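Side-chain contacts in glycerol Dehydrogenase (Unidentified, PDB 5XN8), which catalyses the NAD-dependent oxidation of glycerol to dihydroxyacetone and probably also oxidises related diols such as 1,2-propanediol: residues M169-S174 / L269-K274; N258-T261 / E265-H268; L211-K216 / L230-E235; A122-L127 / A236-S241. One frame throughout, in Å; residues are numbered along the deposited sequence.

Contact 1 is central, and the other three each touch it. With its zinc ion, it joins helices 162-185 and 271-285, and the centres of contacts 2, 3 and 4 lie about 12, 15 and 13 Å from its own. Contacts 3 and 4 share helix 228-247, which runs from the pairing with helix 197-223 to the loop 122-127 beside the presumed NAD site. Contact 2 stands apart from these two, about 20 Å from contact 3 and 10 Å from contact 4 between nearest atoms. Along the chain, contacts 2 and 3 are nested inside contact 1, and contact 3 also inside contact 4, which interleaves with contact 1 and joins the loop after strand 111-115 to helix 228-247 near the metal.

Contact 1: M169-S174 / L269-K274; sequences MGDALS and LYHGEK. With ZN (zinc ion), chain E.
His271 and Asp171 converge on one zinc ion. Just before it, Tyr270 occupies the N-cap position of helix 271-285, and its N donates to Glu273 OE1 at 2.9 Å, meeting the carboxylate from above its plane. The His271 side chain extends with CG anti to the backbone N (chi1 180°), which carries NE2 to the metal at 2.2 Å. From the other helix, Asp171 OD1 binds the zinc at 2.1 Å. Its carboxylate and the imidazole are turned 78° against each other, and Asp171 OD1 and His271 NE2 stay 3.4 Å apart as two ligands of one ion rather than bonded partners. A water and His254 complete the observed coordination, while Asp171 OD2 accepts a hydrogen bond from Asp121 N, a second-shell bond that would help fix the carboxylate's rotation. At Gly272 the helices come closest, CA to CA of Asp171 being 4.0 Å, and Gly272 O lies 3.3 Å from Gly170 C; with glycine on both sides, backbone meets backbone. Asp171, His254 and His271 probably form the catalytic metal site, as in related iron-containing alcohol dehydrogenases. Helices 197-223, 228-247 and 290-303 pack against the side chains of helix 162-185 around this buried crossing.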
loop_
_atom_site.group_PDB
_atom_site.type_symbol
_atom_site.label_atom_id
_atom_site.label_comp_id
_atom_site.label_asym_id
_atom_site.label_seq_id
_atom_site.Cartn_x
_atom_site.Cartn_y
_atom_site.Cartn_z
ATOM N N MET A 169 -17.540 26.099 12.230
ATOM C CA MET A 169 -16.737 24.889 12.000
ATOM C C MET A 169 -16.501 24.090 13.286
ATOM O O MET A 169 -16.380 22.864 13.248
ATOM C CB MET A 169 -15.410 25.243 11.328
ATOM C CG MET A 169 -15.569 25.732 9.901
ATOM S SD MET A 169 -13.989 25.941 9.048
ATOM C CE MET A 169 -13.350 27.382 9.904
ATOM N N GLY A 170 -16.440 24.785 14.414
ATOM C CA GLY A 170 -16.358 24.149 15.727
ATOM C C GLY A 170 -17.610 23.384 16.095
ATOM O O GLY A 170 -17.527 22.327 16.703
ATOM N N ASP A 171 -18.771 23.933 15.737
ATOM C CA ASP A 171 -20.070 23.280 15.963
ATOM C C ASP A 171 -20.228 22.068 15.052
ATOM O O ASP A 171 -20.814 21.051 15.444
ATOM C CB ASP A 171 -21.203 24.293 15.710
ATOM C CG ASP A 171 -22.559 23.849 16.251
ATOM O OD1 ASP A 171 -22.651 23.142 17.274
ATOM O OD2 ASP A 171 -23.574 24.257 15.653
ATOM N N ALA A 172 -19.693 22.185 13.844
ATOM C CA ALA A 172 -19.796 21.149 12.820
ATOM C C ALA A 172 -18.827 19.989 13.039
ATOM O O ALA A 172 -19.158 18.838 12.727
ATOM C CB ALA A 172 -19.577 21.766 11.445
ATOM N N LEU A 173 -17.640 20.294 13.563
ATOM C CA LEU A 173 -16.621 19.292 13.929
ATOM C C LEU A 173 -17.136 18.223 14.895
ATOM O O LEU A 173 -16.689 17.081 14.850
ATOM C CB LEU A 173 -15.400 20.004 14.551
ATOM C CG LEU A 173 -14.219 19.199 15.113
ATOM C CD1 LEU A 173 -13.156 18.926 14.068
ATOM C CD2 LEU A 173 -13.603 19.929 16.290
ATOM N N SER A 174 -18.071 18.587 15.761
ATOM C CA SER A 174 -18.682 17.638 16.697
ATOM C C SER A 174 -19.655 16.642 16.079
ATOM O O SER A 174 -20.032 15.675 16.733
ATOM C CB SER A 174 -19.482 18.403 17.738
ATOM O OG SER A 174 -20.690 18.883 17.161
ATOM N N LEU A 269 -17.669 33.230 25.061
ATOM C CA LEU A 269 -17.446 32.291 23.961
ATOM C C LEU A 269 -18.727 31.955 23.226
ATOM O O LEU A 269 -19.783 31.840 23.836
ATOM C CB LEU A 269 -16.851 30.979 24.473
ATOM C CG LEU A 269 -15.446 30.967 25.052
ATOM C CD1 LEU A 269 -15.077 29.528 25.394
ATOM C CD2 LEU A 269 -14.443 31.562 24.074
ATOM N N TYR A 270 -18.615 31.763 21.914
ATOM C CA TYR A 270 -19.768 31.384 21.102
ATOM C C TYR A 270 -20.055 29.890 21.235
ATOM O O TYR A 270 -19.184 29.109 21.604
ATOM C CB TYR A 270 -19.556 31.747 19.631
ATOM C CG TYR A 270 -19.274 33.205 19.306
ATOM C CD1 TYR A 270 -19.671 34.256 20.147
ATOM C CD2 TYR A 270 -18.626 33.537 18.114
ATOM C CE1 TYR A 270 -19.398 35.580 19.810
ATOM C CE2 TYR A 270 -18.357 34.850 17.772
ATOM C CZ TYR A 270 -18.744 35.868 18.620
ATOM O OH TYR A 270 -18.455 37.172 18.257
ATOM N N HIS A 271 -21.280 29.517 20.901
ATOM C CA HIS A 271 -21.778 28.135 20.967
ATOM C C HIS A 271 -20.793 27.092 20.427
ATOM O O HIS A 271 -20.439 26.129 21.124
ATOM C CB HIS A 271 -23.104 28.057 20.189
ATOM C CG HIS A 271 -23.729 26.698 20.162
ATOM N ND1 HIS A 271 -24.329 26.124 21.262
ATOM C CD2 HIS A 271 -23.861 25.804 19.154
ATOM C CE1 HIS A 271 -24.796 24.932 20.933
ATOM N NE2 HIS A 271 -24.524 24.712 19.660
ATOM N N GLY A 272 -20.342 27.294 19.196
ATOM C CA GLY A 272 -19.503 26.320 18.521
ATOM C C GLY A 272 -18.075 26.207 19.017
ATOM O O GLY A 272 -17.455 25.154 18.894
ATOM N N GLU A 273 -17.560 27.291 19.587
ATOM C CA GLU A 273 -16.228 27.294 20.202
ATOM C C GLU A 273 -16.181 26.369 21.418
ATOM O O GLU A 273 -15.238 25.596 21.579
ATOM C CB GLU A 273 -15.833 28.710 20.612
ATOM C CG GLU A 273 -15.660 29.665 19.438
ATOM C CD GLU A 273 -15.431 31.103 19.876
ATOM O OE1 GLU A 273 -15.931 31.479 20.953
ATOM O OE2 GLU A 273 -14.749 31.872 19.136
ATOM N N LYS A 274 -17.206 26.450 22.257
ATOM C CA LYS A 274 -17.359 25.548 23.402
ATOM C C LYS A 274 -17.570 24.089 22.992
ATOM O O LYS A 274 -17.096 23.172 23.673
ATOM C CB LYS A 274 -18.503 26.021 24.302
ATOM C CG LYS A 274 -18.192 27.317 25.038
ATOM C CD LYS A 274 -19.319 27.749 25.974
ATOM C CE LYS A 274 -20.353 28.617 25.282
ATOM N NZ LYS A 274 -21.291 29.238 26.264
HETATM ZN ZN ZN E . -24.478 22.976 18.259
HETATM O O HOH W 1 -26.356 22.669 19.239
#

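Contact 2: N258-T261 / E265-H268; sequences NGFT and ECHH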
loop_
_atom_site.group_PDB
_atom_site.type_symbol
_atom_site.label_atom_id
_atom_site.label_comp_id
_atom_site.label_asym_id
_atom_site.label_seq_id
_atom_site.Cartn_x
_atom_site.Cartn_y
_atom_site.Cartn_z
ATOM N N ASN A 258 -23.259 22.349 27.366
ATOM C CA ASN A 258 -24.313 22.772 28.299
ATOM C C ASN A 258 -23.815 22.817 29.735
ATOM O O ASN A 258 -24.220 23.692 30.506
ATOM C CB ASN A 258 -25.544 21.857 28.200
ATOM C CG ASN A 258 -26.263 21.979 26.873
ATOM O OD1 ASN A 258 -26.021 22.895 26.089
ATOM N ND2 ASN A 258 -27.164 21.050 26.618
ATOM N N GLY A 259 -22.951 21.871 30.092
ATOM C CA GLY A 259 -22.238 21.901 31.379
ATOM C C GLY A 259 -21.409 23.152 31.610
ATOM O O GLY A 259 -21.357 23.646 32.722
ATOM N N PHE A 260 -20.765 23.658 30.560
ATOM C CA PHE A 260 -19.916 24.869 30.664
ATOM C C PHE A 260 -20.676 26.184 30.807
ATOM O O PHE A 260 -20.078 27.187 31.205
ATOM C CB PHE A 260 -18.934 24.974 29.483
ATOM C CG PHE A 260 -17.630 24.266 29.724
ATOM C CD1 PHE A 260 -16.649 24.845 30.520
ATOM C CD2 PHE A 260 -17.365 23.035 29.142
ATOM C CE1 PHE A 260 -15.446 24.197 30.749
ATOM C CE2 PHE A 260 -16.154 22.384 29.368
ATOM C CZ PHE A 260 -15.202 22.962 30.165
ATOM N N THR A 261 -21.974 26.201 30.498
ATOM C CA THR A 261 -22.761 27.436 30.616
ATOM C C THR A 261 -22.983 27.892 32.061
ATOM O O THR A 261 -23.388 29.032 32.278
ATOM C CB THR A 261 -24.118 27.338 29.887
ATOM O OG1 THR A 261 -24.873 26.237 30.409
ATOM C CG2 THR A 261 -23.913 27.156 28.378
ATOM N N GLU A 265 -17.337 32.927 33.237
ATOM C CA GLU A 265 -16.120 33.120 32.420
ATOM C C GLU A 265 -16.207 32.602 30.976
ATOM O O GLU A 265 -15.498 33.104 30.109
ATOM C CB GLU A 265 -14.875 32.513 33.093
ATOM C CG GLU A 265 -15.043 31.102 33.686
ATOM C CD GLU A 265 -15.167 31.093 35.184
ATOM O OE1 GLU A 265 -16.274 31.418 35.693
ATOM O OE2 GLU A 265 -14.156 30.738 35.830
ATOM N N CYS A 266 -17.050 31.598 30.735
ATOM C CA CYS A 266 -17.290 31.069 29.385
ATOM C C CYS A 266 -18.370 31.801 28.573
ATOM O O CYS A 266 -18.565 31.479 27.403
ATOM C CB CYS A 266 -17.668 29.584 29.464
ATOM S SG CYS A 266 -16.409 28.552 30.225
ATOM N N HIS A 267 -19.068 32.768 29.171
ATOM C CA HIS A 267 -20.178 33.465 28.490
ATOM C C HIS A 267 -19.723 34.337 27.309
ATOM O O HIS A 267 -20.519 34.615 26.414
ATOM C CB HIS A 267 -21.010 34.293 29.479
ATOM C CG HIS A 267 -21.893 33.473 30.377
ATOM N ND1 HIS A 267 -22.406 33.964 31.559
ATOM C CD2 HIS A 267 -22.350 32.201 30.273
ATOM C CE1 HIS A 267 -23.148 33.036 32.136
ATOM N NE2 HIS A 267 -23.126 31.955 31.380
ATOM N N HIS A 268 -18.453 34.751 27.293
ATOM C CA HIS A 268 -17.893 35.449 26.123
ATOM C C HIS A 268 -17.649 34.550 24.882
ATOM O O HIS A 268 -17.451 35.064 23.776
ATOM C CB HIS A 268 -16.627 36.238 26.505
ATOM C CG HIS A 268 -15.391 35.402 26.657
ATOM N ND1 HIS A 268 -15.236 34.477 27.664
ATOM C CD2 HIS A 268 -14.229 35.395 25.958
ATOM C CE1 HIS A 268 -14.039 33.920 27.570
ATOM N NE2 HIS A 268 -13.408 34.460 26.542
#
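With CG anti to the carbonyl carbon (chi1 -74°), the His267 side chain reaches back across the turn to Thr261, and the like torsion of Cys266 sets its SG beside the Phe260 ring. His267 NE2 donates to Thr261 O at 3.1 Å. The bond is moderately bent, with 146° at the hydrogen, and the acceptor sits at the edge of the imidazole, somewhat out of its plane. It gives a carbonyl near the end of helix 252-260 a side-chain partner. Thr261 is itself tied back to the preceding turn, its OG1 donating to Asn258 O at 2.6 Å. On the buried side, Cys266 SG approaches Phe260 CD1 to 3.7 Å and lies 4.9 Å from the ring centroid, 66° off the ring normal, an oblique sulfur-aromatic contact. The two grips thus differ in character: a polar one at the exposed His267 and an apolar one at the buried Cys266 and Phe260. Together they close the short connection between helices 252-260 and 271-285, both of which supply zinc ligands. Phe260 continues inward against Ile322 and Val325 of helix 318-329 and against Leu309 and Met312, while Cys266 rests on Val314.

Contact 3: L211-K216 / L230-E235; sequences LAEGEK and LERIIE
Glu213 meets both Arg232 and Ile233. Its CB lies 3.8 Å from Ile233 CG1, and its CG is 3.9 Å from Arg232 CB, so the aliphatic base of the acid packs on the facing helix. A bend at chi2 (-65°) then turns the carboxylate toward the guanidinium, which it crosses at a slant, the planes 65° apart. Glu213 OE2 remains 4.0 Å from Arg232 NH1, leaving at most a long-range attraction between opposite charges. Arg232 instead pairs with Asp228 and with Glu197 of a third subunit, while Glu213 OE1 accepts a hydrogen bond from Asn287 of a second subunit. Gly214 follows, its CA 3.6 Å from Ile233 CD1. The CA atoms of Gly214 and Ile233, 6.5 Å apart, are the nearest across the two segments. Lys216 NZ makes a salt bridge with Glu213 OE1 at 3.3 Å, weak as a hydrogen bond, and goes on to Asn287 and Ser288 of the second subunit. The successive helices 197-223 and 228-247 thus cross steeply (local axes 8.5 Å apart, -119°), Ile233 of one against Gly214 of the other, beside two subunit interfaces. Leu210, Ala217 and, from helix 162-185, Met169 also cover Ile233.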
loop_
_atom_site.group_PDB
_atom_site.type_symbol
_atom_site.label_atom_id
_atom_site.label_comp_id
_atom_site.label_asym_id
_atom_site.label_seq_id
_atom_site.Cartn_x
_atom_site.Cartn_y
_atom_site.Cartn_z
ATOM N N LEU A 211 -11.794 19.091 7.320
ATOM C CA LEU A 211 -10.365 18.808 7.176
ATOM C C LEU A 211 -9.836 19.179 5.789
ATOM O O LEU A 211 -8.750 19.747 5.664
ATOM C CB LEU A 211 -10.058 17.337 7.475
ATOM C CG LEU A 211 -10.456 16.799 8.864
ATOM C CD1 LEU A 211 -10.045 15.328 8.961
ATOM C CD2 LEU A 211 -9.883 17.635 10.021
ATOM N N ALA A 212 -10.613 18.882 4.754
ATOM C CA ALA A 212 -10.213 19.191 3.390
ATOM C C ALA A 212 -10.281 20.688 3.068
ATOM O O ALA A 212 -9.364 21.231 2.460
ATOM C CB ALA A 212 -11.072 18.403 2.410
ATOM N N GLU A 213 -11.375 21.336 3.469
ATOM C CA GLU A 213 -11.719 22.689 3.013
ATOM C C GLU A 213 -11.631 23.790 4.070
ATOM O O GLU A 213 -11.676 24.963 3.722
ATOM C CB GLU A 213 -13.155 22.693 2.457
ATOM C CG GLU A 213 -13.457 21.613 1.419
ATOM C CD GLU A 213 -12.683 21.752 0.118
ATOM O OE1 GLU A 213 -12.235 22.865 -0.198
ATOM O OE2 GLU A 213 -12.546 20.732 -0.603
ATOM N N GLY A 214 -11.526 23.424 5.344
ATOM C CA GLY A 214 -11.626 24.375 6.449
ATOM C C GLY A 214 -10.664 25.539 6.417
ATOM O O GLY A 214 -11.052 26.677 6.660
ATOM N N GLU A 215 -9.409 25.253 6.104
ATOM C CA GLU A 215 -8.372 26.279 6.061
ATOM C C GLU A 215 -8.500 27.180 4.835
ATOM O O GLU A 215 -8.405 28.403 4.958
ATOM C CB GLU A 215 -6.987 25.628 6.150
ATOM C CG GLU A 215 -5.803 26.588 6.295
ATOM C CD GLU A 215 -5.883 27.518 7.504
ATOM O OE1 GLU A 215 -6.674 27.280 8.436
ATOM O OE2 GLU A 215 -5.135 28.512 7.524
ATOM N N LYS A 216 -8.730 26.599 3.659
ATOM C CA LYS A 216 -8.951 27.401 2.436
ATOM C C LYS A 216 -10.146 28.330 2.576
ATOM O O LYS A 216 -10.130 29.442 2.047
ATOM C CB LYS A 216 -9.150 26.516 1.208
ATOM C CG LYS A 216 -7.901 25.770 0.770
ATOM C CD LYS A 216 -8.141 24.953 -0.487
ATOM C CE LYS A 216 -8.928 23.673 -0.240
ATOM N NZ LYS A 216 -9.245 23.003 -1.544
ATOM N N LEU A 230 -15.181 27.971 0.665
ATOM C CA LEU A 230 -16.157 28.594 1.556
ATOM C C LEU A 230 -17.565 28.038 1.302
ATOM O O LEU A 230 -18.324 27.815 2.252
ATOM C CB LEU A 230 -16.148 30.109 1.379
ATOM C CG LEU A 230 -17.048 30.920 2.322
ATOM C CD1 LEU A 230 -16.629 30.725 3.772
ATOM C CD2 LEU A 230 -17.054 32.392 1.947
ATOM N N GLU A 231 -17.907 27.822 0.030
ATOM C CA GLU A 231 -19.207 27.240 -0.326
ATOM C C GLU A 231 -19.347 25.846 0.283
ATOM O O GLU A 231 -20.402 25.521 0.812
ATOM C CB GLU A 231 -19.381 27.159 -1.856
ATOM C CG GLU A 231 -19.458 28.503 -2.580
ATOM C CD GLU A 231 -20.845 29.142 -2.612
ATOM O OE1 GLU A 231 -21.858 28.429 -2.505
ATOM O OE2 GLU A 231 -20.922 30.380 -2.782
ATOM N N ARG A 232 -18.277 25.044 0.213
ATOM C CA ARG A 232 -18.271 23.687 0.783
ATOM C C ARG A 232 -18.400 23.716 2.307
ATOM O O ARG A 232 -19.099 22.883 2.889
ATOM C CB ARG A 232 -16.996 22.912 0.416
ATOM C CG ARG A 232 -16.707 22.710 -1.062
ATOM C CD ARG A 232 -17.695 21.789 -1.752
ATOM N NE ARG A 232 -17.447 21.740 -3.202
ATOM C CZ ARG A 232 -16.502 21.009 -3.812
ATOM N NH1 ARG A 232 -15.663 20.230 -3.118
ATOM N NH2 ARG A 232 -16.389 21.057 -5.132
ATOM N N ILE A 233 -17.712 24.664 2.939
ATOM C CA ILE A 233 -17.739 24.811 4.398
ATOM C C ILE A 233 -19.063 25.367 4.908
ATOM O O ILE A 233 -19.526 24.951 5.963
ATOM C CB ILE A 233 -16.523 25.648 4.899
ATOM C CG1 ILE A 233 -15.240 24.816 4.774
ATOM C CG2 ILE A 233 -16.701 26.150 6.337
ATOM C CD1 ILE A 233 -15.086 23.691 5.781
ATOM N N ILE A 234 -19.667 26.302 4.175
ATOM C CA ILE A 234 -21.014 26.798 4.507
ATOM C C ILE A 234 -22.053 25.667 4.437
ATOM O O ILE A 234 -22.979 25.624 5.252
ATOM C CB ILE A 234 -21.424 27.990 3.608
ATOM C CG1 ILE A 234 -20.602 29.230 3.977
ATOM C CG2 ILE A 234 -22.912 28.318 3.746
ATOM C CD1 ILE A 234 -20.676 30.345 2.950
ATOM N N GLU A 235 -21.906 24.763 3.473
ATOM C CA GLU A 235 -22.796 23.603 3.357
ATOM C C GLU A 235 -22.537 22.606 4.484
ATOM O O GLU A 235 -23.482 22.073 5.072
ATOM C CB GLU A 235 -22.613 22.912 2.009
ATOM C CG GLU A 235 -23.684 21.865 1.711
ATOM C CD GLU A 235 -23.335 20.929 0.573
ATOM O OE1 GLU A 235 -22.510 21.310 -0.278
ATOM O OE2 GLU A 235 -23.898 19.802 0.530
#

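Contact 4: A122-L127 / A236-S241; sequences APTSAL and ANTYLS
Thr124 CG2 lies against the backbone of helix 228-247, 3.5 Å from Thr238 O and 4.3 Å from Tyr239 CA. The methyl stands anti to the carbonyl carbon of its own residue, whereas OG1 (chi1 65°) is held between the backbone N and the carbonyl carbon. Thr124 OG1 comes no nearer than 3.7 Å to Thr238 O, which is therefore met chiefly by a carbon. Facing it, the Thr238 methyl touches two residues of the loop: CG2 is 4.1 Å from Pro123 CB and 4.2 Å from Thr124 CG2. That branch sits anti to its backbone N, leaving OG1 to turn back along the helix, where it hydrogen-bonds to Ile234 O. The helix has a wider pi-type turn here, closed by Ser241 N to Ala236 O at 2.9 Å. The Tyr239 side chain leaves its backbone away from the loop; its OH bonds to Ser7, and its ring meets that of Tyr11.

Ala122 to Ser125 form a type I turn. Ala122 O takes both Ser125 N and, at 2.6 Å, Ser125 OG, the hydroxyl arriving in the carbonyl plane on a lone pair; Lys101 NZ is a further donor. Ser125 and Leu127 probably contribute to the NAD site, and Asp121 is a likely glycerol ligand, as in a close relative. Chemically, the two segments meet by van der Waals packing of two threonine methyls, the proline ring and the helix backbone, while polar ties to the helix run from Ala126 N to Glu246 and from Asp121 to Ser241.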
loop_
_atom_site.group_PDB
_atom_site.type_symbol
_atom_site.label_atom_id
_atom_site.label_comp_id
_atom_site.label_asym_id
_atom_site.label_seq_id
_atom_site.Cartn_x
_atom_site.Cartn_y
_atom_site.Cartn_z
ATOM N N ALA A 122 -28.147 25.171 13.548
ATOM C CA ALA A 122 -29.543 25.355 13.902
ATOM C C ALA A 122 -30.490 25.640 12.725
ATOM O O ALA A 122 -31.607 25.135 12.741
ATOM C CB ALA A 122 -29.678 26.461 14.948
ATOM N N PRO A 123 -30.067 26.450 11.719
ATOM C CA PRO A 123 -31.009 26.900 10.678
ATOM C C PRO A 123 -31.906 25.831 10.020
ATOM O O PRO A 123 -33.073 26.119 9.762
ATOM C CB PRO A 123 -30.091 27.535 9.633
ATOM C CG PRO A 123 -28.955 28.077 10.426
ATOM C CD PRO A 123 -28.756 27.120 11.571
ATOM N N THR A 124 -31.376 24.631 9.769
ATOM C CA THR A 124 -32.148 23.546 9.142
ATOM C C THR A 124 -33.043 22.775 10.118
ATOM O O THR A 124 -33.979 22.090 9.682
ATOM C CB THR A 124 -31.226 22.500 8.449
ATOM O OG1 THR A 124 -30.430 21.827 9.431
ATOM C CG2 THR A 124 -30.304 23.156 7.433
ATOM N N SER A 125 -32.755 22.856 11.416
ATOM C CA SER A 125 -33.463 22.052 12.418
ATOM C C SER A 125 -34.897 22.512 12.671
ATOM O O SER A 125 -35.252 23.676 12.439
ATOM C CB SER A 125 -32.694 22.039 13.745
ATOM O OG SER A 125 -32.650 23.329 14.339
ATOM N N ALA A 126 -35.703 21.573 13.162
ATOM C CA ALA A 126 -37.061 21.835 13.629
ATOM C C ALA A 126 -36.987 22.150 15.120
ATOM O O ALA A 126 -37.600 21.475 15.946
ATOM C CB ALA A 126 -37.952 20.626 13.377
ATOM N N LEU A 127 -36.240 23.199 15.449
ATOM C CA LEU A 127 -35.874 23.522 16.813
ATOM C C LEU A 127 -35.791 25.035 16.978
ATOM O O LEU A 127 -35.305 25.747 16.089
ATOM C CB LEU A 127 -34.523 22.887 17.145
ATOM C CG LEU A 127 -33.854 23.130 18.519
ATOM C CD1 LEU A 127 -32.919 22.007 18.941
ATOM C CD2 LEU A 127 -33.064 24.449 18.513
ATOM N N ALA A 236 -21.257 22.344 4.753
ATOM C CA ALA A 236 -20.854 21.522 5.893
ATOM C C ALA A 236 -21.434 22.057 7.201
ATOM O O ALA A 236 -22.061 21.313 7.959
ATOM C CB ALA A 236 -19.334 21.443 5.984
ATOM N N ASN A 237 -21.236 23.354 7.434
ATOM C CA ASN A 237 -21.696 24.039 8.651
ATOM C C ASN A 237 -23.208 24.086 8.820
ATOM O O ASN A 237 -23.693 24.159 9.958
ATOM C CB ASN A 237 -21.164 25.490 8.698
ATOM C CG ASN A 237 -19.692 25.578 9.057
ATOM O OD1 ASN A 237 -18.988 24.565 9.146
ATOM N ND2 ASN A 237 -19.222 26.805 9.281
ATOM N N THR A 238 -23.951 24.063 7.708
ATOM C CA THR A 238 -25.396 24.266 7.742
ATOM C C THR A 238 -26.204 23.015 7.401
ATOM O O THR A 238 -26.991 22.558 8.230
ATOM C CB THR A 238 -25.807 25.416 6.807
ATOM O OG1 THR A 238 -24.849 26.474 6.911
ATOM C CG2 THR A 238 -27.199 25.947 7.193
ATOM N N TYR A 239 -26.041 22.475 6.196
ATOM C CA TYR A 239 -26.843 21.319 5.782
ATOM C C TYR A 239 -26.281 20.003 6.324
ATOM O O TYR A 239 -27.032 19.208 6.886
ATOM C CB TYR A 239 -27.021 21.259 4.247
ATOM C CG TYR A 239 -28.118 20.295 3.847
ATOM C CD1 TYR A 239 -27.860 18.938 3.705
ATOM C CD2 TYR A 239 -29.426 20.732 3.666
ATOM C CE1 TYR A 239 -28.876 18.041 3.359
ATOM C CE2 TYR A 239 -30.444 19.849 3.333
ATOM C CZ TYR A 239 -30.172 18.509 3.179
ATOM O OH TYR A 239 -31.193 17.651 2.849
ATOM N N LEU A 240 -24.979 19.769 6.166
ATOM C CA LEU A 240 -24.382 18.487 6.564
ATOM C C LEU A 240 -24.387 18.297 8.079
ATOM O O LEU A 240 -24.637 17.185 8.572
ATOM C CB LEU A 240 -22.943 18.347 6.043
ATOM C CG LEU A 240 -22.673 18.515 4.546
ATOM C CD1 LEU A 240 -21.233 18.153 4.219
ATOM C CD2 LEU A 240 -23.627 17.642 3.729
ATOM N N SER A 241 -24.083 19.364 8.811
ATOM C CA SER A 241 -24.063 19.306 10.268
ATOM C C SER A 241 -25.485 19.272 10.824
ATOM O O SER A 241 -25.754 18.564 11.794
ATOM C CB SER A 241 -23.274 20.491 10.846
ATOM O OG SER A 241 -23.169 20.408 12.264
#